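Local atomic coordinates of cutinase-like protein (Cryptococcus sp., PDB entry 2CZQ), a protein that probably hydrolyses carboxylic ester bonds, as an alpha/beta hydrolase of the cutinase family. Residues Thr29-Ile34 and Ile80-Ser85; Leu11-Gly16 and Gln21-Gly26. All blocks are in the same frame, centred on the assembly; numbering follows the deposited sequence.

Overall arrangement
Both contacts belong to the same face of the parallel sheet of an alpha/beta hydrolase, with centres about 8 Å apart. Interaction 1 is wholly buried: helix 28-37 meets strand 78-84 through a small area dominated by one pair of amides. Interaction 2, between strand 9-14 with its exit and the loop that leads to helix 28-37, is larger and only partly buried; it uses a backbone N-H, a water between side chain and loop, and an arginine that reaches an exposed glutamine. The two are joined directly, since strands 9-14 and 78-84 are neighbours in the sheet and Gln23 OE1 of interaction 2 accepts from Asn31 ND2 of interaction 1.

Interaction 1: Thr29-Ile34 and Ile80-Ser85; sequences TMNSQI and ILQGYS
With CG beside the backbone N and anti to the carbonyl carbon in both residues (chi1 -72° in Asn31, -58° in Gln82), the two side chains run at each other from opposite directions, and their amides meet nearly in one plane in the gap between helix and strand. Nearly coplanar (7° apart), the amides can make two bonds at once, each giving one N-H and taking one. Gln82 NE2 donates to Asn31 OD1 at 2.8 Å, and Asn31 ND2 returns a bond to Gln82 OE1 at 3.0 Å; both donors arrive in the carbonyl plane, on a lone pair. This closed pair of bonds fixes the rotation of both amides and satisfies polar groups that are buried. Two residue types of different length suit the site: the short asparagine stays near its helix, while the longer, extended glutamine chain reaches about halfway across. The axes of segments 29-34 and 80-84 are 12.2 Å apart at their closest.

Apolar groups flank the pair. Met30 SD passes Gln82 NE2 at 3.9 Å, and Ile34 CD1 approaches the same nitrogen at 4.1 Å. The other N-H of Asn31 ND2 goes to Gln23 OE1.

The segment 29-34 of helix 28-37 runs nearly antiparallel to residues 80-84. Strand 78-84 runs out at Tyr84, and Ser85 follows in what looks like the nucleophile elbow of the fold, its OG hydrogen-bonded to His180. Helix 187-200 packs beside Met30 and Ile34 through Tyr194 and Ala197, while strand 9-14 borders the amides with Leu11 and Asn13.

Interaction 2: Leu11-Gly16 and Gln21-Gly26; sequences LINTRG and QGQSAG
Asn13, near the end of strand 9-14, and Arg15, just past it, both turn their side chains toward the loop 21-26, which crosses them on its way to helix 28-37: a strand-to-helix connection of the alpha/beta hydrolase fold. The Asn13 and Gln23 side chains cross at about a right angle, their amide planes 56° apart. It is Gln23 CG, 3.7 Å from Asn13 OD1, that meets the asparagine, while the Gln23 amide oxygen OE1 accepts from Asn31 ND2. Ser24 N donates to Asn13 OD1 at 2.9 Å in a nearly straight bond, the donor tilted 20° from the carbonyl plane. An asparagine suits this place because its other end, ND2, donates to Asn45 on the edge strand 41-45.

The outstretched Arg15 crosses Gln21 at about a right angle. Gln21 CA sits 3.5 Å above the guanidinium plane, over its centre, and a turn in the Gln21 chain (chi2 64°) brings OE1 to 2.9 Å from Arg15 NH1. Arg15 NE donates to Glu19 O, and Gln21 NE2 to Thr46 O. Nearer the strand, the small Ser24 lets CB settle 3.7 Å from Arg15 CB, while its OG bonds to Glu19 and accepts from Gly26 N, an ST turn that bends the loop toward the helix. A water lies within bonding distance of both the side-chain oxygen Asn13 OD1 (2.9 Å) and the backbone oxygen Gly22 O (2.7 Å).

Interaction 1: Thr29-Ile34 and Ile80-Ser85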
ATOM      1  N   THR A  29     -11.011  -3.111  -6.929  1.00  6.06           N
ATOM      2  CA  THR A  29     -10.907  -4.020  -8.056  1.00  6.33           C
ATOM      3  C   THR A  29      -9.800  -5.043  -7.852  1.00  5.58           C
ATOM      4  O   THR A  29     -10.048  -6.246  -7.936  1.00  5.87           O
ATOM      5  CB  THR A  29     -10.736  -3.241  -9.351  1.00  6.52           C
ATOM      6  OG1 THR A  29     -11.971  -2.566  -9.613  1.00  7.52           O
ATOM      7  CG2 THR A  29     -10.551  -4.182 -10.544  1.00  7.39           C
ATOM      8  N   MET A  30      -8.591  -4.585  -7.543  1.00  5.54           N
ATOM      9  CA  MET A  30      -7.499  -5.534  -7.381  1.00  5.58           C
ATOM     10  C   MET A  30      -7.805  -6.543  -6.282  1.00  5.22           C
ATOM     11  O   MET A  30      -7.465  -7.717  -6.411  1.00  5.36           O
ATOM     12  CB  MET A  30      -6.156  -4.840  -7.142  1.00  5.59           C
ATOM     13  CG  MET A  30      -6.005  -4.134  -5.798  1.00  5.46           C
ATOM     14  SD  MET A  30      -4.439  -3.270  -5.643  1.00  5.18           S
ATOM     15  CE  MET A  30      -4.703  -1.872  -6.750  1.00  5.44           C
ATOM     16  N   ASN A  31      -8.463  -6.102  -5.210  1.00  5.22           N
ATOM     17  CA  ASN A  31      -8.741  -7.020  -4.115  1.00  5.41           C
ATOM     18  C   ASN A  31      -9.800  -8.052  -4.452  1.00  5.71           C
ATOM     19  O   ASN A  31      -9.720  -9.189  -3.986  1.00  5.59           O
ATOM     20  CB  ASN A  31      -9.047  -6.264  -2.832  1.00  5.47           C
ATOM     21  CG  ASN A  31      -7.810  -5.630  -2.247  1.00  5.58           C
ATOM     22  OD1 ASN A  31      -6.701  -5.889  -2.709  1.00  5.73           O
ATOM     23  ND2 ASN A  31      -7.991  -4.816  -1.217  1.00  5.78           N
ATOM     24  N   SER A  32     -10.770  -7.673  -5.282  1.00  5.66           N
ATOM     25  CA  SER A  32     -11.690  -8.656  -5.839  1.00  6.02           C
ATOM     26  C   SER A  32     -10.925  -9.698  -6.666  1.00  5.88           C
ATOM     27  O   SER A  32     -11.236 -10.882  -6.620  1.00  6.45           O
ATOM     28  CB  SER A  32     -12.815  -7.986  -6.635  0.65  6.22           C
ATOM     29  OG  SER A  32     -12.368  -7.531  -7.895  0.65  6.31           O
ATOM     30  N   GLN A  33      -9.912  -9.257  -7.406  1.00  5.93           N
ATOM     31  CA  GLN A  33      -9.107 -10.168  -8.217  1.00  5.90           C
ATOM     32  C   GLN A  33      -8.233 -11.084  -7.363  1.00  5.74           C
ATOM     33  O   GLN A  33      -8.139 -12.283  -7.628  1.00  6.08           O
ATOM     34  CB  GLN A  33      -8.223  -9.389  -9.185  1.00  6.03           C
ATOM     35  CG  GLN A  33      -8.963  -8.578 -10.226  1.00  6.38           C
ATOM     36  CD  GLN A  33      -7.993  -7.950 -11.186  1.00  6.21           C
ATOM     37  OE1 GLN A  33      -7.686  -8.530 -12.235  1.00  8.12           O
ATOM     38  NE2 GLN A  33      -7.469  -6.791 -10.823  1.00  6.01           N
ATOM     39  N   ILE A  34      -7.589 -10.518  -6.347  1.00  5.62           N
ATOM     40  CA  ILE A  34      -6.673 -11.282  -5.502  1.00  5.63           C
ATOM     41  C   ILE A  34      -7.441 -12.359  -4.745  1.00  5.69           C
ATOM     42  O   ILE A  34      -7.042 -13.524  -4.743  1.00  5.73           O
ATOM     43  CB  ILE A  34      -5.921 -10.365  -4.512  1.00  5.56           C
ATOM     44  CG1 ILE A  34      -5.022  -9.364  -5.242  1.00  5.69           C
ATOM     45  CG2 ILE A  34      -5.105 -11.193  -3.517  1.00  6.22           C
ATOM     46  CD1 ILE A  34      -4.772  -8.093  -4.445  1.00  5.62           C
ATOM     47  N   ILE A  80      -0.498  -8.454   2.832  1.00  4.94           N
ATOM     48  CA  ILE A  80      -0.144  -7.377   1.911  1.00  4.98           C
ATOM     49  C   ILE A  80      -0.676  -6.101   2.549  1.00  4.85           C
ATOM     50  O   ILE A  80      -1.840  -6.045   2.949  1.00  5.20           O
ATOM     51  CB  ILE A  80      -0.784  -7.566   0.516  1.00  5.33           C
ATOM     52  CG1 ILE A  80      -0.403  -8.916  -0.112  1.00  5.97           C
ATOM     53  CG2 ILE A  80      -0.431  -6.385  -0.403  1.00  6.03           C
ATOM     54  CD1 ILE A  80       1.070  -9.079  -0.469  1.00  6.27           C
ATOM     55  N   LEU A  81       0.174  -5.084   2.663  1.00  4.58           N
ATOM     56  CA  LEU A  81      -0.254  -3.777   3.154  1.00  4.88           C
ATOM     57  C   LEU A  81      -0.470  -2.842   1.976  1.00  4.88           C
ATOM     58  O   LEU A  81       0.428  -2.677   1.146  1.00  5.78           O
ATOM     59  CB  LEU A  81       0.777  -3.166   4.107  1.00  5.22           C
ATOM     60  CG  LEU A  81       1.268  -4.047   5.256  1.00  5.29           C
ATOM     61  CD1 LEU A  81       2.206  -3.256   6.156  1.00  6.33           C
ATOM     62  CD2 LEU A  81       0.114  -4.645   6.050  1.00  5.67           C
ATOM     63  N   GLN A  82      -1.654  -2.240   1.917  1.00  4.69           N
ATOM     64  CA  GLN A  82      -2.044  -1.359   0.825  1.00  4.64           C
ATOM     65  C   GLN A  82      -2.415  -0.014   1.406  1.00  4.32           C
ATOM     66  O   GLN A  82      -3.125   0.051   2.408  1.00  4.35           O
ATOM     67  CB  GLN A  82      -3.251  -1.937   0.095  1.00  5.04           C
ATOM     68  CG  GLN A  82      -3.020  -3.327  -0.475  1.00  5.69           C
ATOM     69  CD  GLN A  82      -4.299  -4.003  -0.930  1.00  5.06           C
ATOM     70  OE1 GLN A  82      -5.350  -3.830  -0.314  1.00  5.78           O
ATOM     71  NE2 GLN A  82      -4.207  -4.785  -2.006  1.00  5.81           N
ATOM     72  N   GLY A  83      -1.965   1.068   0.778  1.00  4.25           N
ATOM     73  CA  GLY A  83      -2.332   2.391   1.244  1.00  4.62           C
ATOM     74  C   GLY A  83      -2.484   3.381   0.113  1.00  4.24           C
ATOM     75  O   GLY A  83      -1.673   3.391  -0.818  1.00  4.67           O
ATOM     76  N   TYR A  84      -3.532   4.198   0.195  1.00  4.24           N
ATOM     77  CA  TYR A  84      -3.815   5.242  -0.786  1.00  4.52           C
ATOM     78  C   TYR A  84      -3.793   6.601  -0.105  1.00  4.36           C
ATOM     79  O   TYR A  84      -4.511   6.823   0.872  1.00  4.50           O
ATOM     80  CB  TYR A  84      -5.193   5.000  -1.407  1.00  4.84           C
ATOM     81  CG  TYR A  84      -5.724   6.137  -2.260  1.00  5.79           C
ATOM     82  CD1 TYR A  84      -4.932   6.761  -3.232  1.00  5.51           C
ATOM     83  CD2 TYR A  84      -7.025   6.599  -2.079  1.00  8.43           C
ATOM     84  CE1 TYR A  84      -5.430   7.807  -4.011  1.00  6.30           C
ATOM     85  CE2 TYR A  84      -7.530   7.639  -2.840  1.00  9.45           C
ATOM     86  CZ  TYR A  84      -6.734   8.242  -3.802  1.00  8.66           C
ATOM     87  OH  TYR A  84      -7.257   9.271  -4.552  1.00 11.01           O
ATOM     88  N   SER A  85      -2.978   7.515  -0.638  1.00  4.41           N
ATOM     89  CA  SER A  85      -2.974   8.911  -0.199  1.00  4.57           C
ATOM     90  C   SER A  85      -2.628   8.977   1.296  1.00  4.32           C
ATOM     91  O   SER A  85      -1.575   8.467   1.681  1.00  4.56           O
ATOM     92  CB  SER A  85      -4.287   9.603  -0.578  1.00  4.92           C
ATOM     93  OG  SER A  85      -4.130  11.001  -0.522  1.00  5.01           O
TER

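Interaction 2: Leu11-Gly16 and Gln21-Gly26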
ATOM      1  N   LEU A  11      -5.361  -8.748   3.288  1.00  4.74           N
ATOM      2  CA  LEU A  11      -5.076  -7.538   2.533  1.00  4.97           C
ATOM      3  C   LEU A  11      -5.509  -6.382   3.421  1.00  4.95           C
ATOM      4  O   LEU A  11      -6.699  -6.093   3.547  1.00  5.39           O
ATOM      5  CB  LEU A  11      -5.836  -7.547   1.202  1.00  5.28           C
ATOM      6  CG  LEU A  11      -5.671  -8.815   0.351  1.00  5.50           C
ATOM      7  CD1 LEU A  11      -6.569  -8.770  -0.874  1.00  6.15           C
ATOM      8  CD2 LEU A  11      -4.218  -9.028  -0.064  1.00  5.89           C
ATOM      9  N   ILE A  12      -4.538  -5.776   4.095  1.00  4.82           N
ATOM     10  CA  ILE A  12      -4.805  -4.662   4.989  1.00  4.92           C
ATOM     11  C   ILE A  12      -4.713  -3.406   4.148  1.00  4.81           C
ATOM     12  O   ILE A  12      -3.649  -3.107   3.600  1.00  5.54           O
ATOM     13  CB  ILE A  12      -3.771  -4.616   6.143  1.00  5.10           C
ATOM     14  CG1 ILE A  12      -3.917  -5.837   7.062  1.00  5.69           C
ATOM     15  CG2 ILE A  12      -3.893  -3.300   6.929  1.00  5.76           C
ATOM     16  CD1 ILE A  12      -2.824  -5.967   8.116  1.00  6.54           C
ATOM     17  N   ASN A  13      -5.821  -2.683   4.034  1.00  4.42           N
ATOM     18  CA  ASN A  13      -5.831  -1.477   3.217  1.00  4.60           C
ATOM     19  C   ASN A  13      -6.248  -0.263   4.022  1.00  4.71           C
ATOM     20  O   ASN A  13      -7.219  -0.311   4.788  1.00  4.78           O
ATOM     21  CB  ASN A  13      -6.689  -1.649   1.954  1.00  5.01           C
ATOM     22  CG  ASN A  13      -8.180  -1.590   2.235  1.00  5.13           C
ATOM     23  OD1 ASN A  13      -8.827  -0.569   1.985  1.00  5.48           O
ATOM     24  ND2 ASN A  13      -8.735  -2.680   2.758  1.00  5.98           N
ATOM     25  N   THR A  14      -5.487   0.814   3.847  1.00  4.41           N
ATOM     26  CA  THR A  14      -5.722   2.064   4.542  1.00  4.77           C
ATOM     27  C   THR A  14      -6.100   3.123   3.515  1.00  4.57           C
ATOM     28  O   THR A  14      -5.368   3.370   2.548  1.00  4.80           O
ATOM     29  CB  THR A  14      -4.479   2.468   5.340  1.00  4.83           C
ATOM     30  OG1 THR A  14      -4.086   1.374   6.174  1.00  4.82           O
ATOM     31  CG2 THR A  14      -4.798   3.602   6.310  1.00  5.42           C
ATOM     32  N   ARG A  15      -7.254   3.742   3.738  1.00  4.62           N
ATOM     33  CA  ARG A  15      -7.902   4.579   2.740  1.00  4.67           C
ATOM     34  C   ARG A  15      -7.422   6.026   2.764  1.00  4.87           C
ATOM     35  O   ARG A  15      -6.689   6.451   3.664  1.00  5.00           O
ATOM     36  CB  ARG A  15      -9.414   4.524   2.936  1.00  4.85           C
ATOM     37  CG  ARG A  15      -9.918   5.330   4.115  1.00  4.87           C
ATOM     38  CD  ARG A  15     -11.300   4.915   4.528  1.00  5.29           C
ATOM     39  NE  ARG A  15     -11.899   5.771   5.547  1.00  5.39           N
ATOM     40  CZ  ARG A  15     -11.684   5.660   6.850  1.00  5.42           C
ATOM     41  NH1 ARG A  15     -10.849   4.742   7.324  1.00  5.55           N
ATOM     42  NH2 ARG A  15     -12.315   6.467   7.690  1.00  6.40           N
ATOM     43  N   GLY A  16      -7.849   6.776   1.754  1.00  4.79           N
ATOM     44  CA  GLY A  16      -7.539   8.188   1.659  1.00  5.20           C
ATOM     45  C   GLY A  16      -8.511   9.072   2.421  1.00  5.15           C
ATOM     46  O   GLY A  16      -9.623   8.659   2.784  1.00  5.47           O
ATOM     47  N   GLN A  21     -15.335   5.038   5.940  1.00  5.80           N
ATOM     48  CA  GLN A  21     -14.792   3.852   6.579  1.00  5.74           C
ATOM     49  C   GLN A  21     -15.329   2.623   5.847  1.00  5.70           C
ATOM     50  O   GLN A  21     -16.532   2.507   5.616  1.00  6.66           O
ATOM     51  CB  GLN A  21     -15.169   3.823   8.056  1.00  5.79           C
ATOM     52  CG  GLN A  21     -14.601   2.631   8.831  1.00  6.14           C
ATOM     53  CD  GLN A  21     -13.080   2.637   8.900  1.00  5.83           C
ATOM     54  OE1 GLN A  21     -12.481   3.560   9.456  1.00  5.68           O
ATOM     55  NE2 GLN A  21     -12.452   1.614   8.326  1.00  5.95           N
ATOM     56  N   GLY A  22     -14.425   1.725   5.470  1.00  6.05           N
ATOM     57  CA  GLY A  22     -14.711   0.667   4.520  1.00  6.52           C
ATOM     58  C   GLY A  22     -13.504   0.522   3.619  1.00  6.12           C
ATOM     59  O   GLY A  22     -12.503   1.222   3.805  1.00  6.30           O
ATOM     60  N   GLN A  23     -13.579  -0.377   2.647  1.00  6.17           N
ATOM     61  CA  GLN A  23     -12.458  -0.573   1.739  1.00  5.97           C
ATOM     62  C   GLN A  23     -12.216   0.683   0.909  1.00  5.78           C
ATOM     63  O   GLN A  23     -13.160   1.332   0.453  1.00  5.77           O
ATOM     64  CB  GLN A  23     -12.703  -1.773   0.827  1.00  6.31           C
ATOM     65  CG  GLN A  23     -11.478  -2.132   0.004  1.00  6.68           C
ATOM     66  CD  GLN A  23     -11.628  -3.362  -0.877  1.00  6.91           C
ATOM     67  OE1 GLN A  23     -10.634  -3.838  -1.404  1.00  8.49           O
ATOM     68  NE2 GLN A  23     -12.842  -3.865  -1.051  1.00  8.56           N
ATOM     69  N   SER A  24     -10.950   1.033   0.715  1.00  5.62           N
ATOM     70  CA  SER A  24     -10.625   2.141  -0.166  1.00  5.51           C
ATOM     71  C   SER A  24     -11.011   1.813  -1.600  1.00  5.41           C
ATOM     72  O   SER A  24     -10.784   0.693  -2.083  1.00  5.68           O
ATOM     73  CB  SER A  24      -9.129   2.431  -0.111  1.00  5.66           C
ATOM     74  OG  SER A  24      -8.776   3.455  -1.027  1.00  6.09           O
ATOM     75  N   ALA A  25     -11.570   2.799  -2.296  1.00  5.56           N
ATOM     76  CA  ALA A  25     -11.810   2.674  -3.725  1.00  5.83           C
ATOM     77  C   ALA A  25     -10.514   2.360  -4.466  1.00  5.82           C
ATOM     78  O   ALA A  25     -10.549   1.759  -5.539  1.00  6.29           O
ATOM     79  CB  ALA A  25     -12.432   3.941  -4.270  1.00  6.45           C
ATOM     80  N   GLY A  26      -9.377   2.758  -3.896  1.00  5.68           N
ATOM     81  CA  GLY A  26      -8.087   2.493  -4.506  1.00  5.76           C
ATOM     82  C   GLY A  26      -7.755   1.025  -4.711  1.00  5.44           C
ATOM     83  O   GLY A  26      -6.937   0.711  -5.569  1.00  5.56           O
TER
HETATM   84  O   HOH W   1      -9.804   1.194   4.041  1.00  6.31           O